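Amino acid adenylation domain-containing protein (Bacillus stratosphericus LAMA 585, PDB 6ULY) probably activates an alpha-keto acid as its acyl adenylate, serving as the adenylation domain of a nonribosomal depsipeptide synthetase module. Local coordinates at residues Y104-W118 and E135-L148. Sequence-based numbering, arbitrary orientation.
Sequences YREMNAAVKKLHHAW and EVQGLAFLWHTDQL. With SO4 (sulfate ion), chain M; SO4 (sulfate ion), chain J.
The indole of Trp143 slides in against helix 109-120 and carries the middle of this contact. His115 meets it edge on: His115 CD2 stands 3.4 Å from Trp143 CG, with the ring planes 81° apart, a T-shaped pair, while His115 CB lies over the face of the same five-membered ring. With CG anti to the backbone N (chi1 177°), the imidazole reaches past the indole to two sulfates, probably from the crystallisation liquor: His115 ND1 donates to O4 of one at 3.0 Å, His115 NE2 to O3 of the other at 3.3 Å. On the opposite face of Trp143 sits Leu139 CB; at the edge Met107 SD makes a Met-aromatic contact, and Val111 CG1 comes to 3.4 Å from Trp143 NE1. A turn of helix further on, Trp118 takes Trp143 CZ3 over one face, 3.5 Å from Trp118 CD2, the two six-membered rings inclined at 39°. Trp118 NE1 donates to a water.

At the other end Tyr104 lies beside Val136, whose CG2 makes an off-centre CH-pi contact, and Leu139 CD2 lies at the ring edge, 3.7 Å from Tyr104 CD1. The Tyr104 hydroxyl bonds to Ala101 and to Gln74, on the sheet that Val136 packs against through Ile126. Leu142 CD1 sits 3.3 Å from Tyr104 O, its CD2 against Met107.

No direct hydrogen bond joins the two segments, and Trp143 NE1 is buried without a polar partner. Ring and aliphatic packing therefore holds helix 109-120 to the short helix 139-142; in this crystal, the sulfates would favour a protonated His115.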
ATOM      1  N   TYR A 104     -18.952   7.149 -14.177  1.00 48.15           N
ATOM      2  CA  TYR A 104     -18.035   8.218 -14.548  1.00 54.24           C
ATOM      3  C   TYR A 104     -18.565   9.593 -14.161  1.00 61.32           C
ATOM      4  O   TYR A 104     -18.029  10.607 -14.624  1.00 62.64           O
ATOM      5  CB  TYR A 104     -17.759   8.174 -16.054  1.00 57.30           C
ATOM      6  CG  TYR A 104     -17.098   6.898 -16.527  1.00 56.58           C
ATOM      7  CD1 TYR A 104     -15.733   6.854 -16.782  1.00 55.82           C
ATOM      8  CD2 TYR A 104     -17.839   5.737 -16.717  1.00 52.05           C
ATOM      9  CE1 TYR A 104     -15.124   5.691 -17.216  1.00 53.92           C
ATOM     10  CE2 TYR A 104     -17.238   4.569 -17.148  1.00 54.63           C
ATOM     11  CZ  TYR A 104     -15.881   4.553 -17.397  1.00 55.17           C
ATOM     12  OH  TYR A 104     -15.276   3.394 -17.828  1.00 57.03           O
ATOM     13  N   ARG A 105     -19.605   9.656 -13.328  1.00 67.99           N
ATOM     14  CA  ARG A 105     -20.206  10.925 -12.942  1.00 71.96           C
ATOM     15  C   ARG A 105     -19.564  11.554 -11.711  1.00 73.24           C
ATOM     16  O   ARG A 105     -19.789  12.742 -11.459  1.00 80.07           O
ATOM     17  CB  ARG A 105     -21.705  10.744 -12.678  1.00 76.24           C
ATOM     18  CG  ARG A 105     -22.612  11.149 -13.837  1.00 88.54           C
ATOM     19  CD  ARG A 105     -22.823  10.017 -14.833  1.00 95.81           C
ATOM     20  NE  ARG A 105     -23.909  10.318 -15.764  1.00104.26           N
ATOM     21  CZ  ARG A 105     -24.376   9.468 -16.676  1.00101.87           C
ATOM     22  NH1 ARG A 105     -23.852   8.255 -16.785  1.00 94.78           N
ATOM     23  NH2 ARG A 105     -25.368   9.832 -17.477  1.00103.16           N
ATOM     24  N   GLU A 106     -18.782  10.800 -10.940  1.00 72.60           N
ATOM     25  CA  GLU A 106     -18.145  11.333  -9.743  1.00 78.27           C
ATOM     26  C   GLU A 106     -16.760  10.723  -9.584  1.00 73.07           C
ATOM     27  O   GLU A 106     -16.436   9.691 -10.177  1.00 70.24           O
ATOM     28  CB  GLU A 106     -18.980  11.061  -8.487  1.00 80.01           C
ATOM     29  CG  GLU A 106     -20.282  10.341  -8.765  1.00 90.64           C
ATOM     30  CD  GLU A 106     -20.604   9.313  -7.706  1.00102.66           C
ATOM     31  OE1 GLU A 106     -21.537   9.545  -6.908  1.00114.44           O
ATOM     32  OE2 GLU A 106     -19.911   8.274  -7.667  1.00 90.04           O
ATOM     33  N   MET A 107     -15.947  11.375  -8.752  1.00 79.56           N
ATOM     34  CA  MET A 107     -14.541  11.009  -8.581  1.00 79.32           C
ATOM     35  C   MET A 107     -14.413   9.915  -7.518  1.00 72.05           C
ATOM     36  O   MET A 107     -13.885  10.115  -6.423  1.00 80.96           O
ATOM     37  CB  MET A 107     -13.723  12.240  -8.211  1.00 82.70           C
ATOM     38  CG  MET A 107     -12.221  12.048  -8.297  1.00 73.84           C
ATOM     39  SD  MET A 107     -11.622  12.055  -9.996  1.00 79.74           S
ATOM     40  CE  MET A 107      -9.868  11.776  -9.746  1.00 71.32           C
ATOM     41  N   ASN A 108     -14.900   8.729  -7.874  1.00 68.26           N
ATOM     42  CA  ASN A 108     -14.865   7.589  -6.973  1.00 66.81           C
ATOM     43  C   ASN A 108     -13.523   6.862  -7.081  1.00 64.17           C
ATOM     44  O   ASN A 108     -12.633   7.244  -7.845  1.00 59.28           O
ATOM     45  CB  ASN A 108     -16.017   6.635  -7.276  1.00 67.18           C
ATOM     46  CG  ASN A 108     -15.888   5.991  -8.637  1.00 64.78           C
ATOM     47  OD1 ASN A 108     -15.158   5.014  -8.806  1.00 63.32           O
ATOM     48  ND2 ASN A 108     -16.594   6.537  -9.620  1.00 66.56           N
ATOM     49  N   ALA A 109     -13.389   5.778  -6.314  1.00 61.16           N
ATOM     50  CA  ALA A 109     -12.121   5.057  -6.250  1.00 60.90           C
ATOM     51  C   ALA A 109     -11.705   4.541  -7.621  1.00 56.01           C
ATOM     52  O   ALA A 109     -10.566   4.749  -8.057  1.00 49.58           O
ATOM     53  CB  ALA A 109     -12.230   3.900  -5.257  1.00 68.61           C
ATOM     54  N   ALA A 110     -12.612   3.843  -8.308  1.00 55.28           N
ATOM     55  CA  ALA A 110     -12.293   3.322  -9.632  1.00 51.81           C
ATOM     56  C   ALA A 110     -11.812   4.432 -10.556  1.00 42.86           C
ATOM     57  O   ALA A 110     -10.841   4.256 -11.299  1.00 46.99           O
ATOM     58  CB  ALA A 110     -13.513   2.619 -10.227  1.00 49.93           C
ATOM     59  N   VAL A 111     -12.470   5.589 -10.512  1.00 46.48           N
ATOM     60  CA  VAL A 111     -12.093   6.692 -11.389  1.00 48.49           C
ATOM     61  C   VAL A 111     -10.714   7.224 -11.022  1.00 50.05           C
ATOM     62  O   VAL A 111      -9.938   7.627 -11.898  1.00 45.55           O
ATOM     63  CB  VAL A 111     -13.164   7.796 -11.333  1.00 52.82           C
ATOM     64  CG1 VAL A 111     -12.645   9.078 -11.960  1.00 53.52           C
ATOM     65  CG2 VAL A 111     -14.430   7.330 -12.032  1.00 56.41           C
ATOM     66  N   LYS A 112     -10.386   7.246  -9.726  1.00 51.22           N
ATOM     67  CA  LYS A 112      -9.055   7.675  -9.307  1.00 47.54           C
ATOM     68  C   LYS A 112      -7.987   6.731  -9.846  1.00 42.00           C
ATOM     69  O   LYS A 112      -6.949   7.171 -10.355  1.00 42.02           O
ATOM     70  CB  LYS A 112      -8.977   7.749  -7.779  1.00 57.99           C
ATOM     71  CG  LYS A 112      -9.847   8.824  -7.146  1.00 76.47           C
ATOM     72  CD  LYS A 112      -9.627   8.907  -5.639  1.00106.92           C
ATOM     73  CE  LYS A 112     -10.491   9.992  -5.007  1.00126.35           C
ATOM     74  NZ  LYS A 112     -10.305  10.075  -3.531  1.00114.57           N
ATOM     75  N   LYS A 113      -8.221   5.423  -9.731  1.00 39.98           N
ATOM     76  CA  LYS A 113      -7.248   4.453 -10.222  1.00 39.86           C
ATOM     77  C   LYS A 113      -7.042   4.584 -11.727  1.00 46.24           C
ATOM     78  O   LYS A 113      -5.908   4.497 -12.212  1.00 40.13           O
ATOM     79  CB  LYS A 113      -7.700   3.038  -9.858  1.00 47.23           C
ATOM     80  CG  LYS A 113      -7.907   2.831  -8.359  1.00 56.53           C
ATOM     81  CD  LYS A 113      -8.239   1.386  -8.018  1.00 62.00           C
ATOM     82  CE  LYS A 113      -8.307   1.183  -6.513  1.00 63.06           C
ATOM     83  NZ  LYS A 113      -8.320  -0.259  -6.137  1.00 87.17           N
ATOM     84  N   LEU A 114      -8.123   4.789 -12.486  1.00 40.33           N
ATOM     85  CA  LEU A 114      -7.976   4.988 -13.925  1.00 42.47           C
ATOM     86  C   LEU A 114      -7.096   6.196 -14.215  1.00 39.43           C
ATOM     87  O   LEU A 114      -6.233   6.149 -15.099  1.00 39.70           O
ATOM     88  CB  LEU A 114      -9.348   5.153 -14.587  1.00 44.27           C
ATOM     89  CG  LEU A 114     -10.275   3.940 -14.520  1.00 42.97           C
ATOM     90  CD1 LEU A 114     -11.651   4.281 -15.073  1.00 52.17           C
ATOM     91  CD2 LEU A 114      -9.674   2.756 -15.266  1.00 45.00           C
ATOM     92  N   HIS A 115      -7.298   7.290 -13.475  1.00 38.20           N
ATOM     93  CA  HIS A 115      -6.490   8.484 -13.690  1.00 45.40           C
ATOM     94  C   HIS A 115      -5.014   8.203 -13.439  1.00 46.58           C
ATOM     95  O   HIS A 115      -4.147   8.696 -14.170  1.00 43.03           O
ATOM     96  CB  HIS A 115      -6.965   9.617 -12.781  1.00 42.38           C
ATOM     97  CG  HIS A 115      -6.138  10.860 -12.891  1.00 52.36           C
ATOM     98  ND1 HIS A 115      -4.986  11.056 -12.158  1.00 57.40           N
ATOM     99  CD2 HIS A 115      -6.291  11.968 -13.655  1.00 53.54           C
ATOM    100  CE1 HIS A 115      -4.467  12.233 -12.463  1.00 62.61           C
ATOM    101  NE2 HIS A 115      -5.240  12.806 -13.369  1.00 61.68           N
ATOM    102  N   HIS A 116      -4.710   7.424 -12.400  1.00 43.73           N
ATOM    103  CA  HIS A 116      -3.318   7.113 -12.096  1.00 47.18           C
ATOM    104  C   HIS A 116      -2.656   6.400 -13.268  1.00 40.26           C
ATOM    105  O   HIS A 116      -1.626   6.849 -13.785  1.00 42.05           O
ATOM    106  CB  HIS A 116      -3.229   6.260 -10.831  1.00 42.36           C
ATOM    107  CG  HIS A 116      -1.849   5.753 -10.546  1.00 44.93           C
ATOM    108  ND1 HIS A 116      -0.912   6.491  -9.854  1.00 52.78           N
ATOM    109  CD2 HIS A 116      -1.242   4.589 -10.877  1.00 44.27           C
ATOM    110  CE1 HIS A 116       0.209   5.799  -9.762  1.00 49.25           C
ATOM    111  NE2 HIS A 116       0.036   4.641 -10.375  1.00 52.83           N
ATOM    112  N   ALA A 117      -3.236   5.275 -13.695  1.00 38.59           N
ATOM    113  CA  ALA A 117      -2.673   4.535 -14.821  1.00 38.92           C
ATOM    114  C   ALA A 117      -2.637   5.391 -16.079  1.00 40.58           C
ATOM    115  O   ALA A 117      -1.654   5.372 -16.828  1.00 39.81           O
ATOM    116  CB  ALA A 117      -3.481   3.263 -15.069  1.00 37.32           C
ATOM    117  N   TRP A 118      -3.708   6.143 -16.335  1.00 40.23           N
ATOM    118  CA  TRP A 118      -3.755   6.985 -17.525  1.00 44.81           C
ATOM    119  C   TRP A 118      -2.599   7.977 -17.526  1.00 46.75           C
ATOM    120  O   TRP A 118      -1.915   8.153 -18.542  1.00 46.98           O
ATOM    121  CB  TRP A 118      -5.103   7.700 -17.582  1.00 39.55           C
ATOM    122  CG  TRP A 118      -5.232   8.739 -18.642  1.00 51.83           C
ATOM    123  CD1 TRP A 118      -5.479   8.534 -19.973  1.00 48.15           C
ATOM    124  CD2 TRP A 118      -5.162  10.157 -18.461  1.00 51.56           C
ATOM    125  NE1 TRP A 118      -5.550   9.738 -20.631  1.00 47.97           N
ATOM    126  CE2 TRP A 118      -5.361  10.750 -19.726  1.00 52.19           C
ATOM    127  CE3 TRP A 118      -4.946  10.985 -17.354  1.00 51.52           C
ATOM    128  CZ2 TRP A 118      -5.347  12.129 -19.913  1.00 52.30           C
ATOM    129  CZ3 TRP A 118      -4.929  12.356 -17.542  1.00 55.05           C
ATOM    130  CH2 TRP A 118      -5.130  12.914 -18.812  1.00 61.77           C
ATOM    131  N   GLU A 135     -19.992   8.649 -21.349  1.00 56.58           N
ATOM    132  CA  GLU A 135     -19.513   8.592 -19.971  1.00 53.66           C
ATOM    133  C   GLU A 135     -18.008   8.822 -19.902  1.00 55.53           C
ATOM    134  O   GLU A 135     -17.531   9.670 -19.140  1.00 60.48           O
ATOM    135  CB  GLU A 135     -19.876   7.241 -19.352  1.00 57.53           C
ATOM    136  CG  GLU A 135     -21.374   6.976 -19.263  1.00 61.70           C
ATOM    137  CD  GLU A 135     -21.697   5.518 -18.977  1.00 80.85           C
ATOM    138  OE1 GLU A 135     -22.199   4.831 -19.895  1.00 75.31           O
ATOM    139  OE2 GLU A 135     -21.443   5.059 -17.842  1.00 76.00           O
ATOM    140  N   VAL A 136     -17.242   8.066 -20.692  1.00 53.61           N
ATOM    141  CA  VAL A 136     -15.786   8.164 -20.627  1.00 51.15           C
ATOM    142  C   VAL A 136     -15.321   9.578 -20.944  1.00 54.04           C
ATOM    143  O   VAL A 136     -14.315  10.046 -20.395  1.00 51.63           O
ATOM    144  CB  VAL A 136     -15.141   7.136 -21.577  1.00 51.19           C
ATOM    145  CG1 VAL A 136     -13.651   7.385 -21.693  1.00 51.48           C
ATOM    146  CG2 VAL A 136     -15.413   5.719 -21.092  1.00 49.34           C
ATOM    147  N   GLN A 137     -16.025  10.279 -21.836  1.00 56.74           N
ATOM    148  CA  GLN A 137     -15.649  11.652 -22.151  1.00 56.16           C
ATOM    149  C   GLN A 137     -15.824  12.579 -20.957  1.00 54.39           C
ATOM    150  O   GLN A 137     -15.167  13.623 -20.896  1.00 54.63           O
ATOM    151  CB  GLN A 137     -16.466  12.167 -23.340  1.00 57.83           C
ATOM    152  CG  GLN A 137     -15.959  11.675 -24.693  1.00 54.53           C
ATOM    153  CD  GLN A 137     -16.871  12.057 -25.848  1.00 63.55           C
ATOM    154  OE1 GLN A 137     -18.069  12.283 -25.666  1.00 62.50           O
ATOM    155  NE2 GLN A 137     -16.305  12.129 -27.050  1.00 60.80           N
ATOM    156  N   GLY A 138     -16.688  12.219 -20.005  1.00 53.43           N
ATOM    157  CA  GLY A 138     -16.866  13.034 -18.818  1.00 55.66           C
ATOM    158  C   GLY A 138     -15.625  13.139 -17.959  1.00 58.61           C
ATOM    159  O   GLY A 138     -15.519  14.066 -17.150  1.00 59.12           O
ATOM    160  N   LEU A 139     -14.678  12.212 -18.118  1.00 56.33           N
ATOM    161  CA  LEU A 139     -13.439  12.272 -17.353  1.00 56.79           C
ATOM    162  C   LEU A 139     -12.653  13.546 -17.629  1.00 58.13           C
ATOM    163  O   LEU A 139     -11.809  13.930 -16.811  1.00 59.93           O
ATOM    164  CB  LEU A 139     -12.577  11.047 -17.664  1.00 51.52           C
ATOM    165  CG  LEU A 139     -13.204   9.700 -17.299  1.00 51.78           C
ATOM    166  CD1 LEU A 139     -12.372   8.547 -17.843  1.00 55.59           C
ATOM    167  CD2 LEU A 139     -13.372   9.581 -15.791  1.00 52.97           C
ATOM    168  N   ALA A 140     -12.907  14.206 -18.761  1.00 55.80           N
ATOM    169  CA  ALA A 140     -12.209  15.453 -19.060  1.00 58.94           C
ATOM    170  C   ALA A 140     -12.531  16.521 -18.026  1.00 62.80           C
ATOM    171  O   ALA A 140     -11.675  17.346 -17.685  1.00 61.97           O
ATOM    172  CB  ALA A 140     -12.578  15.939 -20.462  1.00 61.71           C
ATOM    173  N   PHE A 141     -13.768  16.531 -17.525  1.00 63.94           N
ATOM    174  CA  PHE A 141     -14.139  17.467 -16.473  1.00 68.61           C
ATOM    175  C   PHE A 141     -13.744  16.942 -15.098  1.00 60.83           C
ATOM    176  O   PHE A 141     -13.299  17.715 -14.243  1.00 60.07           O
ATOM    177  CB  PHE A 141     -15.644  17.745 -16.522  1.00 76.21           C
ATOM    178  CG  PHE A 141     -16.086  18.510 -17.742  1.00 84.32           C
ATOM    179  CD1 PHE A 141     -16.305  19.879 -17.677  1.00 88.18           C
ATOM    180  CD2 PHE A 141     -16.286  17.862 -18.952  1.00 76.17           C
ATOM    181  CE1 PHE A 141     -16.717  20.586 -18.793  1.00 92.53           C
ATOM    182  CE2 PHE A 141     -16.696  18.564 -20.073  1.00 88.43           C
ATOM    183  CZ  PHE A 141     -16.911  19.926 -19.993  1.00 90.72           C
ATOM    184  N   LEU A 142     -13.899  15.635 -14.867  1.00 60.25           N
ATOM    185  CA  LEU A 142     -13.541  15.068 -13.570  1.00 62.03           C
ATOM    186  C   LEU A 142     -12.055  15.237 -13.279  1.00 61.84           C
ATOM    187  O   LEU A 142     -11.663  15.517 -12.140  1.00 60.92           O
ATOM    188  CB  LEU A 142     -13.918  13.587 -13.516  1.00 59.18           C
ATOM    189  CG  LEU A 142     -15.313  13.214 -13.009  1.00 70.93           C
ATOM    190  CD1 LEU A 142     -15.464  11.699 -12.952  1.00 70.97           C
ATOM    191  CD2 LEU A 142     -15.576  13.823 -11.642  1.00 79.09           C
ATOM    192  N   TRP A 143     -11.214  15.062 -14.293  1.00 57.59           N
ATOM    193  CA  TRP A 143      -9.769  15.141 -14.137  1.00 56.97           C
ATOM    194  C   TRP A 143      -9.218  16.528 -14.436  1.00 54.64           C
ATOM    195  O   TRP A 143      -8.002  16.726 -14.339  1.00 55.45           O
ATOM    196  CB  TRP A 143      -9.094  14.108 -15.047  1.00 57.22           C
ATOM    197  CG  TRP A 143      -9.470  12.690 -14.726  1.00 51.75           C
ATOM    198  CD1 TRP A 143     -10.148  12.253 -13.626  1.00 49.08           C
ATOM    199  CD2 TRP A 143      -9.189  11.522 -15.513  1.00 50.97           C
ATOM    200  NE1 TRP A 143     -10.307  10.890 -13.678  1.00 51.28           N
ATOM    201  CE2 TRP A 143      -9.730  10.418 -14.828  1.00 49.89           C
ATOM    202  CE3 TRP A 143      -8.536  11.308 -16.731  1.00 46.80           C
ATOM    203  CZ2 TRP A 143      -9.631   9.114 -15.313  1.00 42.84           C
ATOM    204  CZ3 TRP A 143      -8.444  10.012 -17.215  1.00 49.57           C
ATOM    205  CH2 TRP A 143      -8.987   8.933 -16.506  1.00 45.58           C
ATOM    206  N   HIS A 144     -10.073  17.482 -14.797  1.00 58.72           N
ATOM    207  CA  HIS A 144      -9.660  18.851 -15.095  1.00 65.54           C
ATOM    208  C   HIS A 144      -8.462  18.857 -16.045  1.00 63.99           C
ATOM    209  O   HIS A 144      -7.400  19.411 -15.759  1.00 67.48           O
ATOM    210  CB  HIS A 144      -9.353  19.609 -13.803  1.00 65.10           C
ATOM    211  CG  HIS A 144     -10.519  19.692 -12.868  1.00 66.49           C
ATOM    212  ND1 HIS A 144     -11.487  20.667 -12.972  1.00 72.79           N
ATOM    213  CD2 HIS A 144     -10.879  18.913 -11.822  1.00 67.82           C
ATOM    214  CE1 HIS A 144     -12.391  20.489 -12.025  1.00 73.59           C
ATOM    215  NE2 HIS A 144     -12.045  19.431 -11.313  1.00 73.12           N
ATOM    216  N   THR A 145      -8.663  18.222 -17.197  1.00 64.24           N
ATOM    217  CA  THR A 145      -7.597  18.013 -18.163  1.00 63.05           C
ATOM    218  C   THR A 145      -8.098  18.323 -19.564  1.00 69.17           C
ATOM    219  O   THR A 145      -9.267  18.098 -19.890  1.00 59.95           O
ATOM    220  CB  THR A 145      -7.070  16.573 -18.118  1.00 57.63           C
ATOM    221  OG1 THR A 145      -6.069  16.396 -19.127  1.00 59.36           O
ATOM    222  CG2 THR A 145      -8.200  15.578 -18.350  1.00 64.60           C
ATOM    223  N   ASP A 146      -7.192  18.846 -20.386  1.00 70.59           N
ATOM    224  CA  ASP A 146      -7.428  19.051 -21.807  1.00 73.68           C
ATOM    225  C   ASP A 146      -6.711  18.013 -22.657  1.00 73.35           C
ATOM    226  O   ASP A 146      -6.710  18.121 -23.887  1.00 72.67           O
ATOM    227  CB  ASP A 146      -6.983  20.456 -22.213  1.00 80.02           C
ATOM    228  CG  ASP A 146      -7.600  21.538 -21.347  1.00 89.81           C
ATOM    229  OD1 ASP A 146      -8.820  21.468 -21.079  1.00 84.11           O
ATOM    230  OD2 ASP A 146      -6.863  22.455 -20.927  1.00 88.29           O
ATOM    231  N   GLN A 147      -6.098  17.013 -22.026  1.00 73.31           N
ATOM    232  CA  GLN A 147      -5.312  15.996 -22.708  1.00 74.27           C
ATOM    233  C   GLN A 147      -6.080  14.701 -22.923  1.00 67.00           C
ATOM    234  O   GLN A 147      -5.494  13.721 -23.395  1.00 64.49           O
ATOM    235  CB  GLN A 147      -4.038  15.703 -21.913  1.00 70.99           C
ATOM    236  CG  GLN A 147      -3.076  16.871 -21.819  1.00 77.57           C
ATOM    237  CD  GLN A 147      -2.335  17.118 -23.117  1.00 89.52           C
ATOM    238  OE1 GLN A 147      -1.186  16.706 -23.276  1.00 99.38           O
ATOM    239  NE2 GLN A 147      -2.991  17.793 -24.056  1.00 79.32           N
ATOM    240  N   LEU A 148      -7.362  14.667 -22.578  1.00 62.79           N
ATOM    241  CA  LEU A 148      -8.156  13.460 -22.753  1.00 61.22           C
ATOM    242  C   LEU A 148      -8.516  13.283 -24.223  1.00 65.21           C
ATOM    243  O   LEU A 148      -8.922  14.237 -24.894  1.00 63.77           O
ATOM    244  CB  LEU A 148      -9.423  13.527 -21.900  1.00 58.41           C
ATOM    245  CG  LEU A 148     -10.198  12.212 -21.783  1.00 60.38           C
ATOM    246  CD1 LEU A 148      -9.377  11.178 -21.033  1.00 55.56           C
ATOM    247  CD2 LEU A 148     -11.540  12.426 -21.102  1.00 60.13           C
TER
HETATM  248  S   SO4 M 711      -2.444  10.350  -9.568  1.00 70.36           S
HETATM  249  O1  SO4 M 711      -1.380   9.391  -9.644  1.00 57.27           O
HETATM  250  O2  SO4 M 711      -2.494  10.905  -8.246  1.00 78.88           O
HETATM  251  O3  SO4 M 711      -2.210  11.401 -10.514  1.00 76.01           O
HETATM  252  O4  SO4 M 711      -3.691   9.706  -9.862  1.00 63.50           O
HETATM  253  S   SO4 J 708      -2.854  15.604 -14.833  1.00101.39           S
HETATM  254  O1  SO4 J 708      -2.429  16.951 -15.121  1.00 91.04           O
HETATM  255  O2  SO4 J 708      -2.444  15.266 -13.490  1.00 89.45           O
HETATM  256  O3  SO4 J 708      -4.292  15.513 -14.921  1.00 89.74           O
HETATM  257  O4  SO4 J 708      -2.255  14.700 -15.797  1.00 73.20           O
HETATM  258  O   HOH W   1      -6.277  10.350 -23.458  1.00 48.11           O